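Local coordinates for protein putative oxidoreductase YfjR (PDB 4OQZ) that reduces imines to amines, probably with NADPH as hydride donor, as one of the S-selective imine reductases of Streptomyces, at residues I8-M13 with V28-R33; M17-L22 with V42-K47; G225-D230 with S277-I282; L91-P96 with L167-N172; G85-N90 with G110-T115. All coordinates share one frame; numbering follows the deposited sequence.

Contact 1 of 5, residues I8-M13 with V28-R33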
# COMPACT_ATOMS: atom_id res chain seq x y z
N ILE A 8 -25.19 -17.18 -14.26
CA ILE A 8 -24.38 -18.22 -14.92
C ILE A 8 -22.97 -18.15 -14.29
O ILE A 8 -22.38 -17.07 -14.23
CB ILE A 8 -24.37 -18.09 -16.47
CG1 ILE A 8 -25.82 -18.24 -17.03
CG2 ILE A 8 -23.42 -19.11 -17.12
CD1 ILE A 8 -26.07 -17.89 -18.47
N GLY A 9 -22.48 -19.29 -13.80
CA GLY A 9 -21.18 -19.42 -13.16
C GLY A 9 -21.36 -19.45 -11.67
O GLY A 9 -21.61 -18.41 -11.06
N LEU A 10 -21.30 -20.64 -11.07
CA LEU A 10 -21.55 -20.77 -9.64
C LEU A 10 -20.38 -21.12 -8.74
O LEU A 10 -20.45 -22.05 -7.93
CB LEU A 10 -22.81 -21.59 -9.31
CG LEU A 10 -24.09 -21.22 -10.05
CD1 LEU A 10 -25.12 -22.30 -9.85
CD2 LEU A 10 -24.63 -19.86 -9.62
N GLY A 11 -19.32 -20.33 -8.88
CA GLY A 11 -18.15 -20.37 -8.02
C GLY A 11 -18.55 -19.60 -6.77
O GLY A 11 -19.71 -19.21 -6.66
N PRO A 12 -17.67 -19.34 -5.79
CA PRO A 12 -18.14 -18.62 -4.59
C PRO A 12 -18.77 -17.25 -4.89
O PRO A 12 -19.74 -16.87 -4.22
CB PRO A 12 -16.89 -18.53 -3.71
CG PRO A 12 -15.98 -19.61 -4.21
CD PRO A 12 -16.24 -19.70 -5.69
N MET A 13 -18.28 -16.56 -5.93
CA MET A 13 -18.83 -15.24 -6.29
C MET A 13 -20.28 -15.33 -6.80
O MET A 13 -21.16 -14.73 -6.20
CB MET A 13 -17.88 -14.44 -7.20
CG MET A 13 -16.64 -13.89 -6.45
SD MET A 13 -17.00 -12.55 -5.28
CE MET A 13 -17.13 -11.17 -6.39
N VAL A 28 -35.10 -16.88 -9.35
CA VAL A 28 -33.73 -17.14 -9.86
C VAL A 28 -33.56 -18.40 -10.74
O VAL A 28 -33.89 -19.50 -10.29
CB VAL A 28 -32.65 -17.01 -8.75
CG1 VAL A 28 -31.25 -17.23 -9.31
CG2 VAL A 28 -32.72 -15.65 -8.08
N THR A 29 -32.99 -18.22 -11.95
CA THR A 29 -32.65 -19.28 -12.91
C THR A 29 -31.12 -19.37 -12.95
O THR A 29 -30.46 -18.33 -12.98
CB THR A 29 -33.28 -19.04 -14.30
OG1 THR A 29 -34.68 -18.84 -14.12
CG2 THR A 29 -33.07 -20.21 -15.25
N LEU A 30 -30.56 -20.58 -12.88
CA LEU A 30 -29.10 -20.77 -12.85
C LEU A 30 -28.57 -21.66 -13.97
O LEU A 30 -29.32 -22.34 -14.65
CB LEU A 30 -28.68 -21.44 -11.51
CG LEU A 30 -29.19 -20.92 -10.17
CD1 LEU A 30 -29.00 -21.98 -9.11
CD2 LEU A 30 -28.46 -19.67 -9.76
N TRP A 31 -27.22 -21.69 -14.08
CA TRP A 31 -26.40 -22.58 -14.88
C TRP A 31 -24.94 -22.62 -14.38
O TRP A 31 -24.38 -21.59 -13.99
CB TRP A 31 -26.47 -22.33 -16.39
CG TRP A 31 -25.93 -23.51 -17.15
CD1 TRP A 31 -26.57 -24.69 -17.38
CD2 TRP A 31 -24.58 -23.70 -17.57
NE1 TRP A 31 -25.72 -25.58 -17.99
CE2 TRP A 31 -24.49 -25.00 -18.12
CE3 TRP A 31 -23.42 -22.89 -17.54
CZ2 TRP A 31 -23.30 -25.50 -18.67
CZ3 TRP A 31 -22.25 -23.39 -18.09
CH2 TRP A 31 -22.19 -24.67 -18.66
N ASN A 32 -24.34 -23.83 -14.37
CA ASN A 32 -22.94 -24.08 -14.04
C ASN A 32 -22.48 -25.35 -14.75
O ASN A 32 -23.29 -26.27 -14.95
CB ASN A 32 -22.71 -24.18 -12.52
CG ASN A 32 -21.26 -24.03 -12.10
OD1 ASN A 32 -20.63 -22.99 -12.31
ND2 ASN A 32 -20.71 -25.04 -11.46
N ARG A 33 -21.18 -25.41 -15.13
CA ARG A 33 -20.58 -26.58 -15.79
C ARG A 33 -20.64 -27.80 -14.85
O ARG A 33 -20.83 -28.92 -15.31
CB ARG A 33 -19.13 -26.30 -16.21
CG ARG A 33 -18.66 -27.22 -17.33
CD ARG A 33 -17.35 -27.93 -17.01
NE ARG A 33 -16.22 -27.00 -17.00
CZ ARG A 33 -14.94 -27.38 -16.93
NH1 ARG A 33 -14.62 -28.67 -16.88
NH2 ARG A 33 -13.97 -26.47 -16.92
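Leu10, which gives up more surface here than any other residue of the pair, rests its branched end across Leu30: CD2 lies 3.8 Å from CD2 of Leu30, and the two side chains cross at about a right angle. Its CG sits beside the backbone N (chi1 -49°), which brings both methyls over the second strand, where CD1 also meets Leu30 CB at 4.0 Å. On the other face of the sheet, Ile8 pairs with Trp31 in a parallel bridge. Here Ile8 CG2 comes to the edge of the indole, 3.8 Å from Trp31 CE3. The backbone closes the pair, for Gly9 N donates to Trp31 O at 3.0 Å in a bond that is almost straight at 173°. One residue on, Asn32 takes over: its OD1 accepts from Leu10 N at 2.7 Å, with the donor well above the plane of the amide carbonyl. Asn32 ND2 in turn donates to Thr34 O, so both ends of the amide are held. Gly9 and Gly11 fit the glycine-rich turn of a Rossmann fold, in which strand 4-8 runs into helix 12-23 and the chain comes back as strand 27-31. The chemistry implies a turn fixed twice over: leucine packing holds it on the face of Leu30, toward helix 12-23, while a side-chain carbonyl takes up the Leu10 N-H just past the last strand bond.

Contact 2 of 5, residues M17-L22 with V42-K47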
# COMPACT_ATOMS: atom_id res chain seq x y z
N MET A 17 -24.04 -14.24 -5.25
CA MET A 17 -24.91 -13.35 -6.04
C MET A 17 -26.34 -13.94 -6.11
O MET A 17 -27.30 -13.27 -5.73
CB MET A 17 -24.34 -13.11 -7.47
CG MET A 17 -23.07 -12.29 -7.45
SD MET A 17 -22.19 -12.21 -9.03
CE MET A 17 -20.58 -11.55 -8.45
N ALA A 18 -26.46 -15.21 -6.53
CA ALA A 18 -27.75 -15.92 -6.55
C ALA A 18 -28.50 -15.91 -5.19
O ALA A 18 -29.70 -15.65 -5.17
CB ALA A 18 -27.56 -17.33 -7.05
N ALA A 19 -27.79 -16.14 -4.07
CA ALA A 19 -28.36 -16.14 -2.72
C ALA A 19 -28.87 -14.73 -2.33
O ALA A 19 -29.93 -14.62 -1.70
CB ALA A 19 -27.31 -16.62 -1.71
N ALA A 20 -28.13 -13.66 -2.72
CA ALA A 20 -28.55 -12.27 -2.52
C ALA A 20 -29.83 -12.00 -3.34
O ALA A 20 -30.78 -11.43 -2.80
CB ALA A 20 -27.44 -11.33 -2.97
N TYR A 21 -29.89 -12.51 -4.60
CA TYR A 21 -31.11 -12.39 -5.41
C TYR A 21 -32.29 -13.15 -4.79
O TYR A 21 -33.38 -12.59 -4.70
CB TYR A 21 -30.87 -12.77 -6.88
CG TYR A 21 -30.20 -11.68 -7.68
CD1 TYR A 21 -30.86 -10.50 -8.00
CD2 TYR A 21 -28.89 -11.83 -8.14
CE1 TYR A 21 -30.24 -9.48 -8.72
CE2 TYR A 21 -28.26 -10.82 -8.87
CZ TYR A 21 -28.93 -9.64 -9.14
OH TYR A 21 -28.30 -8.65 -9.87
N LEU A 22 -32.07 -14.39 -4.31
CA LEU A 22 -33.12 -15.16 -3.64
C LEU A 22 -33.60 -14.47 -2.35
O LEU A 22 -34.80 -14.42 -2.09
CB LEU A 22 -32.65 -16.60 -3.34
CG LEU A 22 -32.40 -17.54 -4.51
CD1 LEU A 22 -31.65 -18.78 -4.05
CD2 LEU A 22 -33.70 -17.93 -5.21
N VAL A 42 -30.74 -24.61 -5.38
CA VAL A 42 -31.96 -25.30 -5.84
C VAL A 42 -32.86 -25.63 -4.64
O VAL A 42 -34.08 -25.44 -4.72
CB VAL A 42 -31.68 -26.55 -6.74
CG1 VAL A 42 -32.98 -27.29 -7.07
CG2 VAL A 42 -30.97 -26.16 -8.02
N ALA A 43 -32.26 -26.12 -3.55
CA ALA A 43 -32.98 -26.48 -2.32
C ALA A 43 -33.70 -25.28 -1.73
O ALA A 43 -34.74 -25.45 -1.11
CB ALA A 43 -32.02 -27.08 -1.30
N ARG A 44 -33.19 -24.05 -1.98
CA ARG A 44 -33.74 -22.77 -1.54
C ARG A 44 -34.83 -22.21 -2.47
O ARG A 44 -35.57 -21.31 -2.08
CB ARG A 44 -32.64 -21.74 -1.38
CG ARG A 44 -31.84 -21.90 -0.10
CD ARG A 44 -30.88 -20.75 0.05
NE ARG A 44 -31.59 -19.48 0.22
CZ ARG A 44 -30.99 -18.31 0.32
NH1 ARG A 44 -29.66 -18.23 0.27
NH2 ARG A 44 -31.70 -17.20 0.48
N GLY A 45 -34.91 -22.74 -3.68
CA GLY A 45 -35.94 -22.35 -4.63
C GLY A 45 -35.44 -21.85 -5.96
O GLY A 45 -36.25 -21.47 -6.81
N ALA A 46 -34.11 -21.84 -6.17
CA ALA A 46 -33.53 -21.44 -7.45
C ALA A 46 -33.76 -22.56 -8.48
O ALA A 46 -33.91 -23.74 -8.10
CB ALA A 46 -32.05 -21.13 -7.29
N LYS A 47 -33.92 -22.20 -9.75
CA LYS A 47 -34.21 -23.18 -10.80
C LYS A 47 -32.93 -23.44 -11.59
O LYS A 47 -32.29 -22.49 -12.06
CB LYS A 47 -35.33 -22.68 -11.75
CG LYS A 47 -36.50 -21.99 -11.05
CD LYS A 47 -37.33 -21.17 -12.03
CE LYS A 47 -38.48 -20.46 -11.36
NZ LYS A 47 -39.43 -19.89 -12.36
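The backbones of Leu22 and Ala46 stay well apart, with 7.4 Å between Leu22 CA and Ala46 CA, the shortest such distance here, and no hydrogen bond joins the two segments. Side chains therefore do the joining. Leu22 points at the second segment with CG beside its backbone N (chi1 -68°) and spreads its two methyls over the turn: CD1 meets Ala46 CB at 4.0 Å and Arg44 CB at 4.1 Å, and CD2 lies 4.0 Å from Ala46 N. That turn is a Schellman motif, in which Gly45 takes positive phi and its N bonds back to Val42 O at 3.0 Å. Arg44, just before Gly45, reaches toward helix 12-23. A bend at chi3 (65°) lays the guanidinium on the helix surface, where Leu22 CB covers one face, 4.0 Å from Arg44 NH2. Arg44 NH1 comes obliquely to Ala19 CB at 3.5 Å. The charge itself is answered by Asp23, whose OD1 forms a salt bridge with NH2. An alanine in place of Leu22 would probably open a gap beside Ala46 and take the methyl away from Arg44 CB. In the Rossmann domain the contact lies near the surface, with its apolar part turned inward: Leu41 of helix 39-44 packs on both Leu22 and Ala46, Val28 and Leu30 of strand 27-31 lie beneath them, and Met17 and Tyr21, on another flank of helix 12-23, pack on Ile151 of helix 138-151.

Contact 3 of 5, residues G225-D230 with S277-I282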
# COMPACT_ATOMS: atom_id res chain seq x y z
N GLY A 225 2.71 18.58 -13.88
CA GLY A 225 4.01 18.23 -14.44
C GLY A 225 5.17 18.60 -13.55
O GLY A 225 6.31 18.77 -14.02
N ASN A 226 4.88 18.78 -12.25
CA ASN A 226 5.81 19.17 -11.21
C ASN A 226 6.35 17.93 -10.48
O ASN A 226 5.57 17.22 -9.85
CB ASN A 226 5.09 20.12 -10.23
CG ASN A 226 5.96 20.73 -9.14
OD1 ASN A 226 7.18 20.55 -9.11
ND2 ASN A 226 5.34 21.47 -8.23
N HIS A 227 7.67 17.69 -10.55
CA HIS A 227 8.36 16.57 -9.90
C HIS A 227 9.60 17.16 -9.20
O HIS A 227 10.70 16.66 -9.39
CB HIS A 227 8.80 15.54 -10.97
CG HIS A 227 7.68 14.78 -11.61
ND1 HIS A 227 7.33 15.00 -12.93
CD2 HIS A 227 6.90 13.80 -11.10
CE1 HIS A 227 6.33 14.16 -13.17
NE2 HIS A 227 6.05 13.41 -12.10
N ALA A 228 9.40 18.21 -8.39
CA ALA A 228 10.44 19.06 -7.77
C ALA A 228 11.56 18.46 -6.88
O ALA A 228 12.37 17.67 -7.34
CB ALA A 228 9.82 20.32 -7.15
N GLY A 229 11.68 18.98 -5.67
CA GLY A 229 12.70 18.60 -4.69
C GLY A 229 12.36 19.34 -3.42
O GLY A 229 13.01 19.17 -2.39
N ASP A 230 11.29 20.16 -3.54
CA ASP A 230 10.66 21.03 -2.56
C ASP A 230 10.47 20.32 -1.22
O ASP A 230 11.00 20.79 -0.20
CB ASP A 230 9.32 21.52 -3.13
CG ASP A 230 8.70 22.72 -2.43
OD1 ASP A 230 9.46 23.52 -1.83
OD2 ASP A 230 7.47 22.91 -2.57
N SER A 277 12.00 14.72 -7.47
CA SER A 277 11.10 14.03 -6.54
C SER A 277 11.06 12.56 -6.86
O SER A 277 11.19 12.18 -8.03
CB SER A 277 9.69 14.60 -6.61
OG SER A 277 8.80 13.87 -5.75
N PHE A 278 10.79 11.73 -5.84
CA PHE A 278 10.64 10.28 -6.04
C PHE A 278 9.46 9.95 -7.00
O PHE A 278 9.38 8.85 -7.53
CB PHE A 278 10.63 9.53 -4.70
CG PHE A 278 9.29 9.34 -4.04
CD1 PHE A 278 8.80 8.06 -3.79
CD2 PHE A 278 8.56 10.43 -3.58
CE1 PHE A 278 7.58 7.88 -3.13
CE2 PHE A 278 7.32 10.25 -2.96
CZ PHE A 278 6.85 8.98 -2.71
N SER A 279 8.60 10.93 -7.26
CA SER A 279 7.50 10.86 -8.22
C SER A 279 8.06 10.82 -9.67
O SER A 279 7.40 10.32 -10.58
CB SER A 279 6.61 12.08 -8.06
OG SER A 279 5.46 11.99 -8.90
N SER A 280 9.29 11.35 -9.87
CA SER A 280 9.90 11.40 -11.20
C SER A 280 9.97 10.05 -11.91
O SER A 280 9.96 10.03 -13.13
CB SER A 280 11.27 12.07 -11.16
OG SER A 280 11.89 12.02 -12.43
N VAL A 281 9.95 8.92 -11.18
CA VAL A 281 9.98 7.62 -11.84
C VAL A 281 8.78 7.35 -12.77
O VAL A 281 8.92 6.57 -13.71
CB VAL A 281 10.41 6.42 -10.97
CG1 VAL A 281 11.74 5.86 -11.43
CG2 VAL A 281 10.45 6.78 -9.49
N ILE A 282 7.62 8.02 -12.53
CA ILE A 282 6.42 7.87 -13.40
C ILE A 282 6.78 8.05 -14.89
O ILE A 282 6.34 7.25 -15.72
CB ILE A 282 5.25 8.81 -12.97
CG1 ILE A 282 4.69 8.42 -11.60
CG2 ILE A 282 4.13 8.82 -14.02
CD1 ILE A 282 3.88 9.46 -10.95
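Ser277 opens the second segment by donating its backbone N to His227 O at 3.0 Å, with an angle of 158° at the hydrogen. The donor stands well above the plane of that carbonyl. Ala228 O is also near, but its angle is too poor for a bond. Ser277 CB leans on the same His227 carbonyl, 3.6 Å from the oxygen, while its OG turns to Asp232 OD1 and receives a weak bond from Ser279 N. Phe278 faces the other way. At Ser279 the chain returns to the histidine. Ser279 CB lies in the plane of the imidazole at its edge, 3.5 Å from His227 CD2, and Ser279 OG comes to 3.2 Å from that same carbon. Ser280 bonds back from its N to Ser277 O at 2.8 Å in a tight turn, and its CB lies 4.3 Å from His227 CB, while its OG is engaged by Lys283 NZ. The His227 ring reaches this turn because CG stands beside the backbone N (chi1 -70°). Two loops of the C-terminal helical domain are thus joined, one linking helices 211-224 and 234-250 and the other following helix 256-269. Helix 211-224 backs them, with Tyr218 on Ser277 and Ile222 on Ser279 and Ile282, while Trp184 of the second subunit packs on Ser279 and Ile282 and, with Trp177 of that subunit, meets the ring of Phe278.

Contact 4 of 5, residues L91-P96 with L167-N172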
# COMPACT_ATOMS: atom_id res chain seq x y z
N LEU A 91 -19.22 -10.11 -15.05
CA LEU A 91 -18.50 -9.80 -13.82
C LEU A 91 -17.15 -10.51 -13.69
O LEU A 91 -16.47 -10.32 -12.69
CB LEU A 91 -19.40 -10.04 -12.60
CG LEU A 91 -20.73 -9.28 -12.58
CD1 LEU A 91 -21.60 -9.78 -11.46
CD2 LEU A 91 -20.53 -7.76 -12.42
N SER A 92 -16.74 -11.29 -14.71
CA SER A 92 -15.46 -12.01 -14.75
C SER A 92 -14.30 -11.01 -14.93
O SER A 92 -14.16 -10.39 -16.00
CB SER A 92 -15.45 -13.04 -15.87
OG SER A 92 -16.71 -13.66 -16.03
N SER A 93 -13.48 -10.86 -13.87
CA SER A 93 -12.34 -9.95 -13.82
C SER A 93 -11.19 -10.35 -14.77
O SER A 93 -10.43 -11.28 -14.50
CB SER A 93 -11.83 -9.83 -12.39
OG SER A 93 -11.06 -10.95 -12.00
N ASP A 94 -11.10 -9.66 -15.90
CA ASP A 94 -10.05 -9.89 -16.89
C ASP A 94 -9.61 -8.51 -17.43
O ASP A 94 -10.04 -7.49 -16.89
CB ASP A 94 -10.56 -10.85 -17.98
CG ASP A 94 -9.52 -11.62 -18.78
OD1 ASP A 94 -8.35 -11.17 -18.83
OD2 ASP A 94 -9.88 -12.63 -19.41
N THR A 95 -8.74 -8.47 -18.44
CA THR A 95 -8.18 -7.24 -19.01
C THR A 95 -9.19 -6.35 -19.76
O THR A 95 -10.14 -6.89 -20.34
CB THR A 95 -7.01 -7.56 -19.94
OG1 THR A 95 -7.48 -8.21 -21.13
CG2 THR A 95 -5.91 -8.35 -19.26
N PRO A 96 -8.92 -5.01 -19.87
CA PRO A 96 -9.80 -4.13 -20.67
C PRO A 96 -9.94 -4.55 -22.13
O PRO A 96 -11.02 -4.36 -22.70
CB PRO A 96 -9.12 -2.76 -20.56
CG PRO A 96 -8.30 -2.82 -19.34
CD PRO A 96 -7.83 -4.24 -19.23
N LEU A 167 -10.45 -1.73 -16.48
CA LEU A 167 -9.30 -0.88 -16.20
C LEU A 167 -9.33 -0.51 -14.72
O LEU A 167 -8.39 -0.82 -14.00
CB LEU A 167 -9.39 0.39 -17.07
CG LEU A 167 -8.13 1.09 -17.52
CD1 LEU A 167 -8.47 2.53 -17.86
CD2 LEU A 167 -7.02 1.09 -16.47
N MET A 168 -10.46 0.06 -14.25
CA MET A 168 -10.67 0.44 -12.84
C MET A 168 -10.42 -0.72 -11.91
O MET A 168 -9.77 -0.56 -10.86
CB MET A 168 -12.08 1.00 -12.66
CG MET A 168 -12.15 2.46 -12.17
SD MET A 168 -11.01 3.72 -12.82
CE MET A 168 -11.33 3.58 -14.46
N TYR A 169 -10.91 -1.92 -12.31
CA TYR A 169 -10.67 -3.13 -11.55
C TYR A 169 -9.15 -3.41 -11.44
O TYR A 169 -8.67 -3.61 -10.31
CB TYR A 169 -11.43 -4.35 -12.14
CG TYR A 169 -11.39 -5.55 -11.22
CD1 TYR A 169 -12.26 -5.65 -10.14
CD2 TYR A 169 -10.42 -6.53 -11.37
CE1 TYR A 169 -12.20 -6.74 -9.26
CE2 TYR A 169 -10.32 -7.60 -10.48
CZ TYR A 169 -11.24 -7.72 -9.45
OH TYR A 169 -11.15 -8.78 -8.60
N GLN A 170 -8.40 -3.33 -12.57
CA GLN A 170 -6.94 -3.55 -12.56
C GLN A 170 -6.20 -2.51 -11.72
O GLN A 170 -5.27 -2.87 -10.99
CB GLN A 170 -6.35 -3.67 -13.98
CG GLN A 170 -6.99 -4.74 -14.88
CD GLN A 170 -6.94 -6.15 -14.33
OE1 GLN A 170 -6.06 -6.53 -13.56
NE2 GLN A 170 -7.91 -6.95 -14.71
N LEU A 171 -6.67 -1.25 -11.77
CA LEU A 171 -6.10 -0.11 -11.05
C LEU A 171 -6.18 -0.40 -9.57
O LEU A 171 -5.22 -0.14 -8.84
CB LEU A 171 -6.85 1.19 -11.42
CG LEU A 171 -6.14 2.30 -12.21
CD1 LEU A 171 -4.82 1.85 -12.87
CD2 LEU A 171 -7.05 2.93 -13.23
N ASN A 172 -7.30 -1.01 -9.13
CA ASN A 172 -7.48 -1.44 -7.76
C ASN A 172 -6.47 -2.56 -7.38
O ASN A 172 -5.87 -2.50 -6.30
CB ASN A 172 -8.92 -1.96 -7.56
CG ASN A 172 -9.25 -2.25 -6.13
OD1 ASN A 172 -8.95 -3.32 -5.59
ND2 ASN A 172 -9.83 -1.27 -5.48
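Ser93 meets the ring of Tyr169 with its CB, and the tyrosine can be followed outward from its own CB. CG stands anti to the backbone N (chi1 -170°), which carries the ring from the helix toward the loop. The first ring atom to touch is CD2, 3.7 Å from Ser93 CB. Next comes CE2, closest at 3.3 Å to that carbon, approached obliquely. CZ follows at 3.7 Å, and the phenol OH ends 4.0 Å from both Ser93 CB and OG. An alanine in place of Tyr169 would probably leave Ser93 CB without the ring it packs on and open a gap between loop and helix. One residue on, Gln170 bends at chi2 and gives a weak hydrogen bond from NE2 to Asp94 O at 3.1 Å. Pro96 closes the contact, its CG 4.1 Å from Leu167 CB. The contact joins the Rossmann domain to the long helix 163-191 that leads into the helical domain: the loop follows strand 87-90 and starts helix 96-108, with Thr95 as N-cap. Leu119 of strand 112-119 flanks Tyr169, and Thr247 of the second subunit packs on Pro96 and Gln170.

Contact 5 of 5, residues G85-N90 with G110-T115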
# COMPACT_ATOMS: atom_id res chain seq x y z
N GLY A 85 -31.73 -9.34 -27.65
CA GLY A 85 -32.62 -8.59 -26.76
C GLY A 85 -32.35 -8.79 -25.27
O GLY A 85 -33.24 -8.58 -24.44
N ARG A 86 -31.13 -9.23 -24.92
CA ARG A 86 -30.77 -9.49 -23.53
C ARG A 86 -29.60 -8.64 -23.09
O ARG A 86 -28.73 -8.31 -23.90
CB ARG A 86 -30.46 -10.97 -23.28
CG ARG A 86 -31.39 -11.92 -24.01
CD ARG A 86 -31.87 -13.05 -23.15
NE ARG A 86 -33.23 -12.82 -22.68
CZ ARG A 86 -34.33 -13.21 -23.31
NH1 ARG A 86 -34.24 -13.86 -24.47
NH2 ARG A 86 -35.52 -12.95 -22.80
N VAL A 87 -29.60 -8.29 -21.79
CA VAL A 87 -28.54 -7.52 -21.16
C VAL A 87 -27.66 -8.52 -20.40
O VAL A 87 -28.14 -9.20 -19.49
CB VAL A 87 -29.04 -6.35 -20.27
CG1 VAL A 87 -27.87 -5.58 -19.66
CG2 VAL A 87 -29.92 -5.39 -21.08
N LEU A 88 -26.41 -8.65 -20.86
CA LEU A 88 -25.41 -9.56 -20.28
C LEU A 88 -24.38 -8.78 -19.44
O LEU A 88 -23.62 -7.96 -19.96
CB LEU A 88 -24.72 -10.39 -21.37
CG LEU A 88 -25.35 -11.73 -21.73
CD1 LEU A 88 -26.63 -11.54 -22.56
CD2 LEU A 88 -24.39 -12.54 -22.57
N VAL A 89 -24.41 -9.02 -18.13
CA VAL A 89 -23.54 -8.34 -17.17
C VAL A 89 -22.38 -9.27 -16.89
O VAL A 89 -22.56 -10.30 -16.21
CB VAL A 89 -24.28 -7.91 -15.88
CG1 VAL A 89 -23.40 -6.98 -15.04
CG2 VAL A 89 -25.61 -7.22 -16.21
N ASN A 90 -21.21 -8.94 -17.46
CA ASN A 90 -20.04 -9.80 -17.29
C ASN A 90 -19.17 -9.35 -16.14
O ASN A 90 -18.48 -8.33 -16.23
CB ASN A 90 -19.27 -9.99 -18.60
CG ASN A 90 -18.46 -11.26 -18.62
OD1 ASN A 90 -17.69 -11.57 -17.71
ND2 ASN A 90 -18.56 -12.00 -19.71
N GLY A 110 -26.91 -9.19 -31.06
CA GLY A 110 -28.12 -8.42 -30.76
C GLY A 110 -28.46 -8.24 -29.29
O GLY A 110 -29.61 -7.98 -28.95
N GLY A 111 -27.45 -8.37 -28.44
CA GLY A 111 -27.61 -8.20 -27.01
C GLY A 111 -26.74 -7.07 -26.50
O GLY A 111 -25.94 -6.54 -27.26
N THR A 112 -26.88 -6.69 -25.20
CA THR A 112 -26.02 -5.63 -24.67
C THR A 112 -25.12 -6.14 -23.56
O THR A 112 -25.56 -6.90 -22.70
CB THR A 112 -26.75 -4.29 -24.35
OG1 THR A 112 -27.31 -4.32 -23.04
CG2 THR A 112 -27.80 -3.90 -25.38
N HIS A 113 -23.84 -5.73 -23.61
CA HIS A 113 -22.80 -6.12 -22.65
C HIS A 113 -22.46 -4.99 -21.68
O HIS A 113 -22.09 -3.88 -22.09
CB HIS A 113 -21.55 -6.60 -23.40
CG HIS A 113 -20.36 -6.90 -22.54
ND1 HIS A 113 -20.02 -8.20 -22.21
CD2 HIS A 113 -19.43 -6.07 -22.02
CE1 HIS A 113 -18.92 -8.11 -21.48
NE2 HIS A 113 -18.53 -6.85 -21.34
N LEU A 114 -22.58 -5.29 -20.38
CA LEU A 114 -22.21 -4.38 -19.31
C LEU A 114 -20.99 -5.03 -18.67
O LEU A 114 -21.04 -6.22 -18.33
CB LEU A 114 -23.33 -4.22 -18.26
CG LEU A 114 -24.50 -3.28 -18.60
CD1 LEU A 114 -25.51 -3.24 -17.47
CD2 LEU A 114 -24.03 -1.86 -18.90
N THR A 115 -19.88 -4.30 -18.59
CA THR A 115 -18.67 -4.83 -17.94
C THR A 115 -18.75 -4.44 -16.48
O THR A 115 -19.08 -3.29 -16.18
CB THR A 115 -17.39 -4.28 -18.60
OG1 THR A 115 -17.42 -4.55 -20.00
CG2 THR A 115 -16.12 -4.86 -17.98
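Thr112 buries its OG1 against Val87, 3.4 Å from CG2, and in the model that hydroxyl has no hydrogen-bonding partner, an unusual feature that buried His113 ND1 shares. The pair belongs to a Rossmann-type beta-alpha-beta unit whose crossover is helix 96-108. Parallel main-chain bonds alternate along it: Thr112 N to Arg86 O, Leu88 N to Thr112 O, Leu114 N to Leu88 O and Asn90 N to Leu114 O. Ahead of the strands, Gly85 N adds a bond to Gly110 O at 2.8 Å, with the donor above the carbonyl plane. A side chain on Gly111 would sit tightly against Arg86 O. On the face carrying Val87, Leu114 sets its CD1 against two valines, 4.0 Å from Val87 CG1 and 4.2 Å from Val89 CG2, while helix 138-151 covers Val87 and Val89. On the other face His113 lies under the crossover helix, with Ala102, Ala103 and Val106 packed on the imidazole, while Asn90 packs on Tyr69 and Met72 of helix 69-75. With CG anti to the backbone N (chi1 174°), the His113 ring extends along its strand; CE1 lies 3.5 Å from Asn90 CB, and NE2 donates, near the ring plane, to Thr115 OG1 at 2.9 Å.

In the fold
Contacts 1 and 5 are buried pairings in one sheet, about 17 Å apart between centres, each within a beta-alpha-beta unit; yet contact 5 rests on continuous main-chain bonding, whereas contact 1 gives way to side-chain capture where its strand ends. Contact 2 shares helix 12-23 with contact 1 and touches it, through Leu30 and Ala46 and strand bonds to Lys47, but lies at the surface and relies on packing, including that of an arginine whose charge is met by Asp23. Contact 4, also buried, continues the chain from contact 5 into the domain junction near the chain's centre, trading strand bonds for mixed packing. Contact 3, buried too, joins loops on the far side; like contact 4, it meets the second subunit.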